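Local coordinates for sensor protein (PDB 3BY9) that probably senses C4-dicarboxylates such as succinate through this sensor domain of a membrane-bound histidine kinase of a two-component system, at residues A[69-81]-A[141-153]. Residues are numbered along the deposited sequence; the frame is centred on the assembly and turned at random.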
loop_
_atom_site.group_PDB
_atom_site.type_symbol
_atom_site.label_atom_id
_atom_site.label_comp_id
_atom_site.label_asym_id
_atom_site.label_seq_id
_atom_site.Cartn_x
_atom_site.Cartn_y
_atom_site.Cartn_z
ATOM N N VAL A 69 -10.203 -2.034 -17.601
ATOM C CA VAL A 69 -9.849 -0.737 -18.223
ATOM C C VAL A 69 -8.700 -0.052 -17.469
ATOM O O VAL A 69 -7.716 0.460 -18.062
ATOM C CB VAL A 69 -11.050 0.248 -18.250
ATOM C CG1 VAL A 69 -10.542 1.682 -18.634
ATOM C CG2 VAL A 69 -12.091 -0.209 -19.223
ATOM N N ILE A 70 -8.798 -0.032 -16.145
ATOM C CA ILE A 70 -7.767 0.645 -15.352
ATOM C C ILE A 70 -6.568 -0.181 -14.993
ATOM O O ILE A 70 -5.580 0.338 -14.432
ATOM C CB ILE A 70 -8.372 1.228 -14.048
ATOM C CG1 ILE A 70 -8.767 0.086 -13.106
ATOM C CG2 ILE A 70 -9.633 2.086 -14.391
ATOM C CD1 ILE A 70 -9.369 0.652 -11.774
ATOM N N GLN A 71 -6.628 -1.444 -15.360
ATOM C CA GLN A 71 -5.572 -2.410 -15.068
ATOM C C GLN A 71 -5.204 -2.454 -13.585
ATOM O O GLN A 71 -4.044 -2.373 -13.218
ATOM C CB GLN A 71 -4.310 -2.139 -15.932
ATOM C CG GLN A 71 -4.543 -2.442 -17.418
ATOM C CD GLN A 71 -4.652 -3.934 -17.721
ATOM O OE1 GLN A 71 -5.745 -4.484 -17.928
ATOM N NE2 GLN A 71 -3.501 -4.605 -17.748
ATOM N N ALA A 72 -6.236 -2.548 -12.738
ATOM C CA ALA A 72 -6.032 -2.707 -11.308
ATOM C C ALA A 72 -6.056 -4.192 -10.907
ATOM O O ALA A 72 -6.333 -5.080 -11.720
ATOM C CB ALA A 72 -7.121 -1.971 -10.516
ATOM N N ALA A 73 -5.673 -4.460 -9.667
ATOM C CA ALA A 73 -5.734 -5.848 -9.218
ATOM C C ALA A 73 -7.175 -6.229 -8.964
ATOM O O ALA A 73 -7.638 -7.243 -9.474
ATOM C CB ALA A 73 -4.912 -6.031 -7.944
ATOM N N ASP A 74 -7.918 -5.406 -8.216
ATOM C CA ASP A 74 -9.300 -5.752 -7.898
ATOM C C ASP A 74 -10.121 -4.486 -7.725
ATOM O O ASP A 74 -9.580 -3.481 -7.280
ATOM C CB ASP A 74 -9.352 -6.497 -6.543
ATOM C CG ASP A 74 -8.413 -7.698 -6.505
ATOM O OD1 ASP A 74 -8.798 -8.790 -7.004
ATOM O OD2 ASP A 74 -7.282 -7.535 -6.006
ATOM N N THR A 75 -11.416 -4.564 -8.030
ATOM C CA THR A 75 -12.306 -3.376 -7.857
ATOM C C THR A 75 -13.553 -4.023 -7.239
ATOM O O THR A 75 -14.141 -4.903 -7.847
ATOM C CB THR A 75 -12.644 -2.712 -9.197
ATOM O OG1 THR A 75 -11.428 -2.223 -9.817
ATOM C CG2 THR A 75 -13.599 -1.521 -8.967
ATOM N N TYR A 76 -13.961 -3.547 -6.045
ATOM C CA TYR A 76 -15.026 -4.282 -5.373
ATOM C C TYR A 76 -15.893 -3.363 -4.522
ATOM O O TYR A 76 -15.424 -2.358 -3.995
ATOM C CB TYR A 76 -14.448 -5.428 -4.507
ATOM C CG TYR A 76 -13.331 -5.056 -3.553
ATOM C CD1 TYR A 76 -13.550 -5.068 -2.171
ATOM C CD2 TYR A 76 -12.023 -4.762 -4.029
ATOM C CE1 TYR A 76 -12.475 -4.810 -1.267
ATOM C CE2 TYR A 76 -10.988 -4.505 -3.138
ATOM C CZ TYR A 76 -11.204 -4.533 -1.797
ATOM O OH TYR A 76 -10.128 -4.324 -0.962
ATOM N N LEU A 77 -17.146 -3.778 -4.397
ATOM C CA LEU A 77 -18.195 -2.993 -3.722
ATOM C C LEU A 77 -18.593 -3.608 -2.406
ATOM O O LEU A 77 -18.915 -4.779 -2.354
ATOM C CB LEU A 77 -19.416 -2.947 -4.679
ATOM C CG LEU A 77 -20.632 -2.172 -4.184
ATOM C CD1 LEU A 77 -20.309 -0.659 -4.191
ATOM C CD2 LEU A 77 -21.768 -2.384 -5.181
ATOM N N ILE A 78 -18.603 -2.786 -1.345
ATOM C CA ILE A 78 -18.884 -3.288 -0.002
ATOM C C ILE A 78 -20.143 -2.621 0.555
ATOM O O ILE A 78 -20.317 -1.415 0.385
ATOM C CB ILE A 78 -17.679 -2.946 0.880
ATOM C CG1 ILE A 78 -16.366 -3.447 0.192
ATOM C CG2 ILE A 78 -17.783 -3.681 2.190
ATOM C CD1 ILE A 78 -15.120 -3.121 1.036
ATOM N N ASP A 79 -21.017 -3.398 1.222
ATOM C CA ASP A 79 -22.205 -2.802 1.795
ATOM C C ASP A 79 -21.889 -2.014 3.066
ATOM O O ASP A 79 -20.754 -1.902 3.474
ATOM C CB ASP A 79 -23.317 -3.875 1.990
ATOM C CG ASP A 79 -23.045 -4.853 3.133
ATOM O OD1 ASP A 79 -22.143 -4.629 3.941
ATOM O OD2 ASP A 79 -23.783 -5.874 3.225
ATOM N N ARG A 80 -22.893 -1.404 3.676
ATOM C CA ARG A 80 -22.594 -0.534 4.804
ATOM C C ARG A 80 -22.232 -1.264 6.088
ATOM O O ARG A 80 -21.868 -0.627 7.080
ATOM C CB ARG A 80 -23.779 0.436 5.038
ATOM C CG ARG A 80 -25.024 -0.231 5.554
ATOM C CD ARG A 80 -26.047 0.893 5.795
ATOM N NE ARG A 80 -27.266 0.401 6.415
ATOM C CZ ARG A 80 -27.403 0.184 7.717
ATOM N NH1 ARG A 80 -26.385 0.422 8.539
ATOM N NH2 ARG A 80 -28.559 -0.278 8.189
ATOM N N PHE A 81 -22.290 -2.596 6.024
ATOM C CA PHE A 81 -21.945 -3.451 7.145
ATOM C C PHE A 81 -20.533 -4.035 6.973
ATOM O O PHE A 81 -20.013 -4.715 7.876
ATOM C CB PHE A 81 -22.973 -4.582 7.255
ATOM C CG PHE A 81 -24.402 -4.071 7.306
ATOM C CD1 PHE A 81 -24.898 -3.508 8.461
ATOM C CD2 PHE A 81 -25.209 -4.145 6.190
ATOM C CE1 PHE A 81 -26.200 -3.027 8.502
ATOM C CE2 PHE A 81 -26.518 -3.663 6.248
ATOM C CZ PHE A 81 -26.976 -3.115 7.411
ATOM N N GLU A 141 -27.506 9.672 1.491
ATOM C CA GLU A 141 -27.188 8.645 2.468
ATOM C C GLU A 141 -25.965 7.844 2.027
ATOM O O GLU A 141 -25.839 7.540 0.846
ATOM C CB GLU A 141 -28.344 7.661 2.583
ATOM C CG GLU A 141 -29.656 8.287 3.028
ATOM C CD GLU A 141 -30.115 7.730 4.361
ATOM O OE1 GLU A 141 -29.337 7.828 5.335
ATOM O OE2 GLU A 141 -31.246 7.192 4.436
ATOM N N ILE A 142 -25.138 7.441 2.986
ATOM C CA ILE A 142 -23.990 6.591 2.615
ATOM C C ILE A 142 -24.535 5.165 2.599
ATOM O O ILE A 142 -24.983 4.646 3.628
ATOM C CB ILE A 142 -22.840 6.730 3.648
ATOM C CG1 ILE A 142 -22.270 8.162 3.582
ATOM C CG2 ILE A 142 -21.713 5.701 3.306
ATOM C CD1 ILE A 142 -21.285 8.512 4.720
ATOM N N LEU A 143 -24.438 4.488 1.446
ATOM C CA LEU A 143 -24.950 3.135 1.295
ATOM C C LEU A 143 -23.866 2.055 1.272
ATOM O O LEU A 143 -24.193 0.890 1.399
ATOM C CB LEU A 143 -25.698 3.035 -0.047
ATOM C CG LEU A 143 -26.876 3.960 -0.289
ATOM C CD1 LEU A 143 -27.443 3.614 -1.723
ATOM C CD2 LEU A 143 -27.931 3.706 0.741
ATOM N N GLY A 144 -22.598 2.442 1.137
ATOM C CA GLY A 144 -21.551 1.423 1.056
ATOM C C GLY A 144 -20.239 2.095 0.657
ATOM O O GLY A 144 -20.109 3.312 0.695
ATOM N N VAL A 145 -19.277 1.288 0.230
ATOM C CA VAL A 145 -17.950 1.803 -0.109
ATOM C C VAL A 145 -17.463 1.065 -1.348
ATOM O O VAL A 145 -17.645 -0.157 -1.449
ATOM C CB VAL A 145 -16.934 1.472 1.041
ATOM C CG1 VAL A 145 -15.461 1.781 0.609
ATOM C CG2 VAL A 145 -17.246 2.336 2.284
ATOM N N ILE A 146 -16.863 1.815 -2.275
ATOM C CA ILE A 146 -16.259 1.183 -3.474
ATOM C C ILE A 146 -14.729 1.299 -3.289
ATOM O O ILE A 146 -14.210 2.330 -2.818
ATOM C CB ILE A 146 -16.780 1.900 -4.756
ATOM C CG1 ILE A 146 -16.071 1.329 -6.001
ATOM C CG2 ILE A 146 -16.471 3.385 -4.738
ATOM C CD1 ILE A 146 -16.385 -0.137 -6.288
ATOM N N VAL A 147 -14.021 0.210 -3.632
ATOM C CA VAL A 147 -12.569 0.119 -3.412
ATOM C C VAL A 147 -11.858 -0.312 -4.673
ATOM O O VAL A 147 -12.351 -1.168 -5.411
ATOM C CB VAL A 147 -12.258 -0.974 -2.359
ATOM C CG1 VAL A 147 -10.743 -0.960 -2.033
ATOM C CG2 VAL A 147 -13.074 -0.716 -1.044
ATOM N N VAL A 148 -10.722 0.312 -4.935
ATOM C CA VAL A 148 -9.879 -0.144 -6.053
ATOM C C VAL A 148 -8.538 -0.533 -5.380
ATOM O O VAL A 148 -7.994 0.257 -4.619
ATOM C CB VAL A 148 -9.629 1.021 -7.023
ATOM C CG1 VAL A 148 -8.470 0.671 -8.012
ATOM C CG2 VAL A 148 -10.894 1.233 -7.885
ATOM N N LYS A 149 -8.025 -1.728 -5.680
ATOM C CA LYS A 149 -6.736 -2.184 -5.148
ATOM C C LYS A 149 -5.770 -2.272 -6.317
ATOM O O LYS A 149 -6.063 -2.907 -7.322
ATOM C CB LYS A 149 -6.891 -3.563 -4.506
ATOM C CG LYS A 149 -5.575 -4.148 -4.002
ATOM C CD LYS A 149 -5.801 -5.613 -3.547
ATOM C CE LYS A 149 -4.452 -6.202 -3.019
ATOM N NZ LYS A 149 -4.689 -7.658 -2.656
HETATM N N MSE A 150 -4.623 -1.625 -6.131
HETATM C CA MSE A 150 -3.566 -1.560 -7.156
HETATM C C MSE A 150 -2.408 -2.451 -6.749
HETATM O O MSE A 150 -1.968 -2.410 -5.603
HETATM C CB MSE A 150 -3.039 -0.091 -7.294
HETATM C CG MSE A 150 -2.102 0.066 -8.475
HETATM SE SE MSE A 150 -1.069 1.747 -8.210
HETATM C CE MSE A 150 0.101 1.096 -6.772
ATOM N N ASP A 151 -1.905 -3.242 -7.702
ATOM C CA ASP A 151 -0.750 -4.118 -7.481
ATOM C C ASP A 151 0.430 -3.151 -7.410
ATOM O O ASP A 151 0.406 -2.093 -8.048
ATOM C CB ASP A 151 -0.623 -5.038 -8.707
ATOM C CG ASP A 151 0.550 -5.981 -8.629
ATOM O OD1 ASP A 151 0.487 -6.951 -7.834
ATOM O OD2 ASP A 151 1.535 -5.749 -9.376
ATOM N N LEU A 152 1.465 -3.543 -6.680
ATOM C CA LEU A 152 2.654 -2.684 -6.500
ATOM C C LEU A 152 3.777 -2.883 -7.500
ATOM O O LEU A 152 4.788 -2.175 -7.441
ATOM C CB LEU A 152 3.238 -2.933 -5.142
ATOM C CG LEU A 152 2.202 -2.760 -4.043
ATOM C CD1 LEU A 152 2.860 -3.018 -2.716
ATOM C CD2 LEU A 152 1.630 -1.352 -4.079
ATOM N N SER A 153 3.649 -3.841 -8.401
ATOM C CA SER A 153 4.745 -4.100 -9.354
ATOM C C SER A 153 5.203 -2.935 -10.192
ATOM O O SER A 153 6.405 -2.739 -10.355
ATOM C CB SER A 153 4.375 -5.250 -10.304
ATOM O OG SER A 153 4.128 -6.417 -9.543
HETATM O O HOH W 1 -2.762 -2.981 -10.365
HETATM O O HOH W 2 -5.316 -9.000 -5.090
HETATM O O HOH W 3 -25.586 -1.197 2.244
#
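Strands 74-79 and 141-150 pair antiparallel, with Asp74-Lys149, Tyr76-Val147 and Ile78-Val145 as hydrogen-bonded pairs and segment axes at 153°; at one end Ala73 N (2.8 Å) and Asp74 N (3.2 Å) both donate to Lys149 O, forming a classic beta bulge. On the face shared with Lys149, Val147 CB lies over the Tyr76 ring, 3.8 Å from its centroid and 14° off the normal, a CH-pi contact. With CG1 anti to the backbone N (chi1 -174°), Val147 sets that methyl 3.6 Å from Tyr76 CZ, while CG2 meets Ile78 CD1 at 3.8 Å. The extended Lys149 runs alongside Asp74; Asp74 OD2 and Lys149 NZ, 4.2 Å apart, are too distant for a salt bridge, but one water bridges them. Asp74 OD1 makes a salt bridge to Arg94. Lys149 NZ also bonds Gln127 O and a bound succinate, and Tyr76 OH bonds succinate-binding Tyr106, so this end of the face borders the ligand pocket. On the other face Val148 CG1 meets Ile70 CD1 tip to tip at 3.9 Å, and Thr75, Leu77 and Ile146 pack on Leu63 of helix 53-70. Strands 84-87 and 128-138 flank the pair; 141-150 is central in the five-stranded antiparallel sheet, consistent with a PAS-like sensor domain.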